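Local structure of putative NADPH-dependent oxidoreductase (Desulfitobacterium hafniense DCB-2, 3DB2) at residues A56-L61 against E84-S89; T34-S37 against K42-K45; K136-T141 against S271-R276. The protein probably acts as an NADPH-dependent dehydrogenase, with a Rossmann-fold nucleotide-binding domain joined to a GFO/IDH/MocA-type C-terminal domain. One frame throughout, in Å; residues are numbered along the deposited sequence. Where two conformers were deposited one is given.

Contact 1: residues A56-L61 against E84-S89; sequences ATMEAL and EQCARS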
# COMPACT_ATOMS: atom_id res chain seq x y z
N ALA C 56 -16.67 -30.73 -33.66
CA ALA C 56 -17.86 -29.92 -33.91
C ALA C 56 -18.72 -29.77 -32.66
O ALA C 56 -19.44 -28.78 -32.51
CB ALA C 56 -18.66 -30.52 -35.05
N THR C 57 -18.68 -30.77 -31.78
CA THR C 57 -19.54 -30.78 -30.61
C THR C 57 -18.76 -31.19 -29.37
O THR C 57 -17.73 -31.88 -29.46
CB THR C 57 -20.71 -31.74 -30.87
OG1 THR C 57 -20.20 -32.97 -31.39
CG2 THR C 57 -21.61 -31.22 -31.98
N MSE C 58 -19.24 -30.79 -28.20
CA MSE C 58 -18.52 -31.14 -26.97
C MSE C 58 -18.54 -32.66 -26.80
O MSE C 58 -17.59 -33.24 -26.29
CB MSE C 58 -19.23 -30.47 -25.78
CG MSE C 58 -18.70 -29.07 -25.48
SE MSE C 58 -16.79 -29.07 -25.08
CE MSE C 58 -16.98 -29.70 -23.24
N GLU C 59 -19.65 -33.27 -27.21
CA GLU C 59 -19.83 -34.71 -27.07
C GLU C 59 -18.75 -35.45 -27.83
O GLU C 59 -18.16 -36.46 -27.47
CB GLU C 59 -21.25 -35.04 -27.54
CG GLU C 59 -22.37 -34.50 -26.68
CD GLU C 59 -22.61 -33.01 -26.71
OE1 GLU C 59 -22.48 -32.35 -27.76
OE2 GLU C 59 -22.97 -32.47 -25.64
N ALA C 60 -18.39 -34.90 -28.97
CA ALA C 60 -17.46 -35.50 -29.92
C ALA C 60 -16.07 -35.46 -29.30
O ALA C 60 -15.25 -36.37 -29.38
CB ALA C 60 -17.53 -34.77 -31.25
N LEU C 61 -15.81 -34.32 -28.63
CA LEU C 61 -14.52 -34.17 -27.92
C LEU C 61 -14.46 -35.15 -26.77
O LEU C 61 -13.49 -35.89 -26.56
CB LEU C 61 -14.39 -32.72 -27.47
CG LEU C 61 -13.10 -32.23 -26.80
CD1 LEU C 61 -12.92 -30.76 -27.16
CD2 LEU C 61 -13.20 -32.48 -25.31
N GLU C 84 -18.61 -29.08 -15.38
CA GLU C 84 -19.53 -30.17 -15.01
C GLU C 84 -19.63 -31.19 -16.16
O GLU C 84 -19.53 -32.38 -15.90
CB GLU C 84 -20.89 -29.61 -14.64
CG GLU C 84 -21.03 -28.96 -13.29
CD GLU C 84 -22.31 -28.17 -13.11
OE1 GLU C 84 -22.91 -27.72 -14.10
OE2 GLU C 84 -22.75 -27.98 -11.95
N GLN C 85 -19.81 -30.70 -17.39
CA GLN C 85 -19.89 -31.62 -18.52
C GLN C 85 -18.62 -32.41 -18.69
O GLN C 85 -18.64 -33.64 -18.91
CB GLN C 85 -20.24 -30.86 -19.80
CG GLN C 85 -20.73 -31.81 -20.89
CD GLN C 85 -20.96 -31.19 -22.24
OE1 GLN C 85 -20.79 -30.00 -22.47
NE2 GLN C 85 -21.37 -32.01 -23.20
N CYS C 86 -17.45 -31.78 -18.56
CA CYS C 86 -16.21 -32.55 -18.76
C CYS C 86 -15.93 -33.51 -17.62
O CYS C 86 -15.58 -34.66 -17.82
CB CYS C 86 -15.02 -31.61 -18.94
SG CYS C 86 -15.17 -30.53 -20.36
N ALA C 87 -16.10 -33.05 -16.37
CA ALA C 87 -15.84 -33.93 -15.24
C ALA C 87 -16.79 -35.12 -15.23
O ALA C 87 -16.39 -36.24 -14.85
CB ALA C 87 -15.94 -33.12 -13.95
N ARG C 88 -18.04 -34.92 -15.63
CA ARG C 88 -18.95 -36.07 -15.63
C ARG C 88 -18.61 -37.08 -16.72
O ARG C 88 -19.09 -38.22 -16.63
CB ARG C 88 -20.40 -35.60 -15.74
CG ARG C 88 -20.79 -34.57 -14.70
CD ARG C 88 -22.20 -34.06 -14.90
NE ARG C 88 -22.67 -33.55 -13.60
CZ ARG C 88 -23.53 -32.57 -13.37
NH1 ARG C 88 -24.08 -31.91 -14.39
NH2 ARG C 88 -23.82 -32.25 -12.11
N SER C 89 -17.82 -36.69 -17.72
CA SER C 89 -17.30 -37.64 -18.68
C SER C 89 -15.93 -38.17 -18.29
O SER C 89 -15.23 -38.83 -19.07
CB SER C 89 -17.16 -37.06 -20.09
OG SER C 89 -18.43 -37.09 -20.74

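Contact 2: residues T34-S37 against K42-K45; sequences TCYS and KREK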
# COMPACT_ATOMS: atom_id res chain seq x y z
N THR C 34 -7.07 -32.47 -29.40
CA THR C 34 -8.14 -31.81 -30.11
C THR C 34 -8.47 -30.49 -29.43
O THR C 34 -7.87 -30.11 -28.42
CB THR C 34 -9.36 -32.74 -30.23
OG1 THR C 34 -10.31 -32.19 -31.14
CG2 THR C 34 -10.04 -32.92 -28.88
N CYS C 35 -9.43 -29.79 -30.00
CA CYS C 35 -9.92 -28.51 -29.52
C CYS C 35 -11.40 -28.34 -29.86
O CYS C 35 -11.99 -28.92 -30.80
CB CYS C 35 -9.03 -27.41 -30.10
SG CYS C 35 -9.41 -27.03 -31.84
N TYR C 36 -12.05 -27.51 -29.06
CA TYR C 36 -13.44 -27.12 -29.25
C TYR C 36 -13.57 -25.61 -29.02
O TYR C 36 -12.96 -25.11 -28.09
CB TYR C 36 -14.35 -27.93 -28.33
CG TYR C 36 -15.79 -27.49 -28.48
CD1 TYR C 36 -16.56 -27.90 -29.55
CD2 TYR C 36 -16.35 -26.65 -27.53
CE1 TYR C 36 -17.88 -27.49 -29.69
CE2 TYR C 36 -17.67 -26.23 -27.65
CZ TYR C 36 -18.42 -26.66 -28.72
OH TYR C 36 -19.73 -26.23 -28.83
N SER C 37 -14.35 -24.97 -29.86
CA SER C 37 -14.97 -23.66 -29.77
C SER C 37 -16.36 -23.75 -30.40
O SER C 37 -16.56 -24.68 -31.18
CB SER C 37 -14.16 -22.59 -30.48
OG SER C 37 -13.82 -21.52 -29.60
N LYS C 42 -13.03 -20.52 -35.27
CA LYS C 42 -12.11 -20.54 -34.12
C LYS C 42 -11.45 -21.90 -34.04
O LYS C 42 -10.26 -22.05 -33.73
CB LYS C 42 -12.87 -20.15 -32.86
CG LYS C 42 -12.69 -18.71 -32.40
CD LYS C 42 -13.77 -18.30 -31.43
CE LYS C 42 -13.99 -16.80 -31.34
NZ LYS C 42 -14.85 -16.45 -30.17
N ARG C 43 -12.18 -22.99 -34.32
CA ARG C 43 -11.54 -24.30 -34.22
C ARG C 43 -10.60 -24.47 -35.41
O ARG C 43 -9.55 -25.11 -35.31
CB ARG C 43 -12.55 -25.43 -34.21
CG ARG C 43 -13.50 -25.39 -33.02
CD ARG C 43 -14.85 -24.79 -33.39
NE ARG C 43 -15.58 -25.61 -34.35
CZ ARG C 43 -16.85 -25.93 -34.38
NH1 ARG C 43 -17.72 -25.52 -33.47
NH2 ARG C 43 -17.26 -26.69 -35.39
N GLU C 44 -10.98 -23.87 -36.53
CA GLU C 44 -10.15 -23.89 -37.74
C GLU C 44 -8.71 -23.48 -37.45
O GLU C 44 -7.75 -24.22 -37.65
CB GLU C 44 -10.74 -22.90 -38.75
CG GLU C 44 -12.08 -23.33 -39.30
CD GLU C 44 -12.06 -24.65 -40.05
OE1 GLU C 44 -12.94 -24.85 -40.93
OE2 GLU C 44 -11.18 -25.50 -39.78
N LYS C 45 -8.58 -22.25 -37.01
CA LYS C 45 -7.31 -21.55 -36.80
C LYS C 45 -6.49 -22.31 -35.78
O LYS C 45 -5.33 -22.67 -35.96
CB LYS C 45 -7.69 -20.14 -36.37
CG LYS C 45 -6.54 -19.20 -36.16
CD LYS C 45 -6.99 -17.75 -36.24
CE LYS C 45 -5.96 -16.83 -35.60
NZ LYS C 45 -4.56 -17.20 -35.96

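Contact 3: residues K136-T141 against S271-R276; sequences KEMIDT and STLIKR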
# COMPACT_ATOMS: atom_id res chain seq x y z
N LYS C 136 8.56 -17.11 -0.81
CA LYS C 136 7.92 -18.08 0.04
C LYS C 136 8.98 -18.76 0.90
O LYS C 136 8.85 -18.91 2.13
CB LYS C 136 7.14 -19.10 -0.81
CG LYS C 136 6.40 -20.13 0.03
CD LYS C 136 5.51 -19.41 1.04
CE LYS C 136 4.33 -20.28 1.45
NZ LYS C 136 3.93 -19.98 2.85
N GLU C 137 10.06 -19.17 0.27
CA GLU C 137 11.20 -19.76 0.98
C GLU C 137 11.72 -18.81 2.06
O GLU C 137 11.87 -19.22 3.22
CB GLU C 137 12.29 -20.06 -0.02
CG GLU C 137 13.47 -20.94 0.35
CD GLU C 137 14.07 -21.48 -0.96
OE1 GLU C 137 13.59 -22.54 -1.41
OE2 GLU C 137 14.98 -20.82 -1.51
N MSE C 138 11.95 -17.56 1.67
CA MSE C 138 12.51 -16.58 2.61
C MSE C 138 11.60 -16.36 3.80
O MSE C 138 12.04 -16.19 4.95
CB MSE C 138 12.87 -15.28 1.91
CG MSE C 138 14.01 -15.45 0.93
SE MSE C 138 14.29 -13.91 -0.25
CE MSE C 138 15.75 -13.07 0.75
N ILE C 139 10.29 -16.37 3.56
CA ILE C 139 9.32 -16.23 4.65
C ILE C 139 9.27 -17.50 5.48
O ILE C 139 9.18 -17.46 6.71
CB ILE C 139 7.94 -15.90 4.06
CG1 ILE C 139 7.88 -14.50 3.43
CG2 ILE C 139 6.81 -16.09 5.05
CD1 ILE C 139 6.65 -14.28 2.57
N ASP C 140 9.28 -18.68 4.85
CA ASP C 140 9.02 -19.88 5.64
C ASP C 140 10.18 -20.23 6.56
O ASP C 140 9.92 -20.66 7.69
CB ASP C 140 8.71 -21.06 4.74
CG ASP C 140 7.25 -20.99 4.27
OD1 ASP C 140 6.50 -20.13 4.77
OD2 ASP C 140 6.93 -21.82 3.39
N THR C 141 11.39 -20.03 6.08
CA THR C 141 12.61 -20.27 6.82
C THR C 141 12.83 -19.12 7.80
O THR C 141 13.75 -19.20 8.61
CB THR C 141 13.85 -20.37 5.94
OG1 THR C 141 13.95 -19.19 5.11
CG2 THR C 141 13.84 -21.46 4.87
N SER C 271 11.63 -9.09 -13.88
CA SER C 271 11.21 -8.75 -12.51
C SER C 271 12.46 -8.47 -11.69
O SER C 271 13.57 -8.82 -12.09
CB SER C 271 10.37 -9.88 -11.92
OG SER C 271 11.12 -11.03 -11.59
N THR C 272 12.30 -7.84 -10.53
CA THR C 272 13.40 -7.54 -9.64
C THR C 272 12.89 -7.86 -8.22
O THR C 272 11.73 -7.52 -7.95
CB THR C 272 13.87 -6.09 -9.53
OG1 THR C 272 12.72 -5.23 -9.65
CG2 THR C 272 14.87 -5.71 -10.60
N LEU C 273 13.76 -8.45 -7.44
CA LEU C 273 13.44 -8.67 -6.03
C LEU C 273 14.59 -8.05 -5.22
O LEU C 273 15.73 -8.39 -5.51
CB LEU C 273 13.26 -10.14 -5.70
CG LEU C 273 13.03 -10.54 -4.24
CD1 LEU C 273 11.77 -9.92 -3.66
CD2 LEU C 273 13.01 -12.05 -4.07
N ILE C 274 14.23 -7.19 -4.27
CA ILE C 274 15.30 -6.52 -3.50
C ILE C 274 15.02 -6.81 -2.05
O ILE C 274 13.87 -6.79 -1.64
CB ILE C 274 15.35 -5.04 -3.87
CG1 ILE C 274 16.05 -4.78 -5.23
CG2 ILE C 274 15.95 -4.23 -2.73
CD1 ILE C 274 17.55 -4.55 -5.05
N LYS C 275 16.05 -7.12 -1.27
CA LYS C 275 16.02 -7.32 0.15
C LYS C 275 16.63 -6.10 0.86
O LYS C 275 17.76 -5.70 0.56
CB LYS C 275 16.82 -8.55 0.57
CG LYS C 275 16.68 -9.04 1.98
CD LYS C 275 17.80 -10.04 2.32
CE LYS C 275 17.37 -11.04 3.38
NZ LYS C 275 18.52 -11.87 3.85
N ARG C 276 15.88 -5.55 1.79
CA ARG C 276 16.36 -4.44 2.61
C ARG C 276 16.65 -4.99 4.01
O ARG C 276 15.71 -5.47 4.65
CB ARG C 276 15.36 -3.29 2.66
CG ARG C 276 15.82 -2.20 3.66
CD ARG C 276 14.87 -1.00 3.58
NE ARG C 276 15.10 -0.38 2.26
CZ ARG C 276 14.47 0.73 1.88
NH1 ARG C 276 13.62 1.29 2.72
NH2 ARG C 276 14.73 1.23 0.68

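Contact 1: residues A56-L61 against E84-S89
Two helices of the Rossmann-fold domain, 58-62 and 79-88, meet over the parallel sheet through Met-58 and Glu-59 on one and Gln-85 and Cys-86 on the other. The CA atoms of Met-58 and Gln-85 stay 8.6 Å apart, so side chains alone bridge the gap. Gln-85 crosses it with an extended chain, CG anti to the backbone N (chi1 -164°), and sets its amide beside Met-58, whose CB lies 3.7 Å from both OE1 and NE2. Gln-85 NE2 gives a weak, bent hydrogen bond of 3.0 Å to Glu-59 OE2 (127° at the hydrogen), with amide and carboxylate planes 34° apart. Replacing Gln-85 with an alanine would probably leave the Glu-59 carboxylate without this N-H and uncover Met-58 CB. Met-58, present as selenomethionine, bends at chi2 and chi3, and its methyl CE comes to 3.5 Å from Cys-86 SG. A flexible, unbranched chain suits this inner side, where the small thiol of Cys-86 also fits against the sheet. Both helices lie on strand 6-11, where Met-58 and Cys-86 touch Ile-11; helices packed on a parallel sheet are characteristic of the Rossmann fold.

Contact 2: residues T34-S37 against K42-K45
Lys-42 and Arg-43 of helix 40-50 pack against Cys-35 and Tyr-36 at the end of strand 30-36 and Ser-37 just after it, packing within the beta-alpha-beta unit formed by strand 30-36, helix 40-50 and strand 53-54 of the Rossmann fold. Lys-42 comes first. Lys-42 CB rests 3.6 Å from Ser-37 CB, and its CD passes 3.7 Å from Ser-37 OG, after which the extended chain carries the ammonium away from the strand. The base of a long aliphatic chain can thus line the serine while the charge stays at the surface. A residue as small as serine suits the spot, since the chain turns back sharply and the CA atoms of Ser-37 and Arg-43 are only 5.7 Å apart. Ser-37 OG is also hydrogen-bonded to the backbone N of Leu-13, in what appears to be the glycine-rich turn around Gly-12 and Gly-14, so this serine ties the strand end to the probable dinucleotide-binding loop. Next along the helix, Arg-43 meets all three of these residues. Its backbone side faces Cys-35, whose SG sits between the backbone N and the carbonyl carbon (chi1 78°) and approaches Arg-43 O to 4.0 Å. Arg-43 was modelled in two conformers, and its side-chain contacts are those of the one described. Arg-43 CG lies 4.0 Å from Tyr-36 C, and bends at chi2 and chi3 curl the rest of the chain around the end of the strand. Arg-43 NH1 approaches the Tyr-36 ring obliquely, 4.3 Å from CE1. The same nitrogen donates to the carbonyl of Ser-37: Arg-43 NH1 to Ser-37 O is 2.7 Å, with 152° at the hydrogen and the oxygen 17° out of the guanidinium plane.

Contact 3: residues K136-T141 against S271-R276
Residues 136-140 of helix 130-140 stand off from strand 271-278, with the CA atoms of Met-138 and Lys-275 still 10.2 Å apart, so the contact is made by side chains. Met-138, present as selenomethionine, does most of this. Its chain runs out extended as far as SE and then bends (chi3 98°), which turns the methyl toward the strand: Met-138 CE lies 3.7 Å from Lys-275 CE, and Met-138 SE 4.4 Å from Leu-273 CD2. Leu-273 and Lys-275, two apart on the strand, present their side chains on the same face of the sheet. Lysine suits its place because its extended methylenes serve as an apolar surface for Met-138, crossing it at a slant, while NZ continues to a salt bridge with Glu-143. Leu-273 adds a purely apolar branch and also packs on Val-295 and Phe-297. The helical turn itself is braced by a salt bridge from Lys-136 NZ to Asp-140 OD1 (3.2 Å) and by Thr-141 OG1, which donates to Glu-137 O at 2.8 Å. Arg-276, next along the strand, bonds Gly-239 O of the second subunit. A helix packed on one face of a large mixed sheet is characteristic of the GFO/IDH/MocA C-terminal domain.

Overall arrangement
From the N terminus, contact 2 closes first: a short turn links strand 30-36 to the helix that follows it. Contact 1 comes next and closes a longer loop of 22 residues, which includes strand 69-72 and joins two helices of the same Rossmann domain. The two loops run in series, neither nesting nor crossing, yet they touch in space, chiefly through Tyr-36, whose CB lies 3.4 Å from Leu-61 CD1. Contact 3 lies later still, its loop of 129 residues spanning much of the second domain to bring helix 130-140 onto strand 271-278. It sits on the opposite side of the chain's centre, with nearest atoms about 29 Å from either of the others.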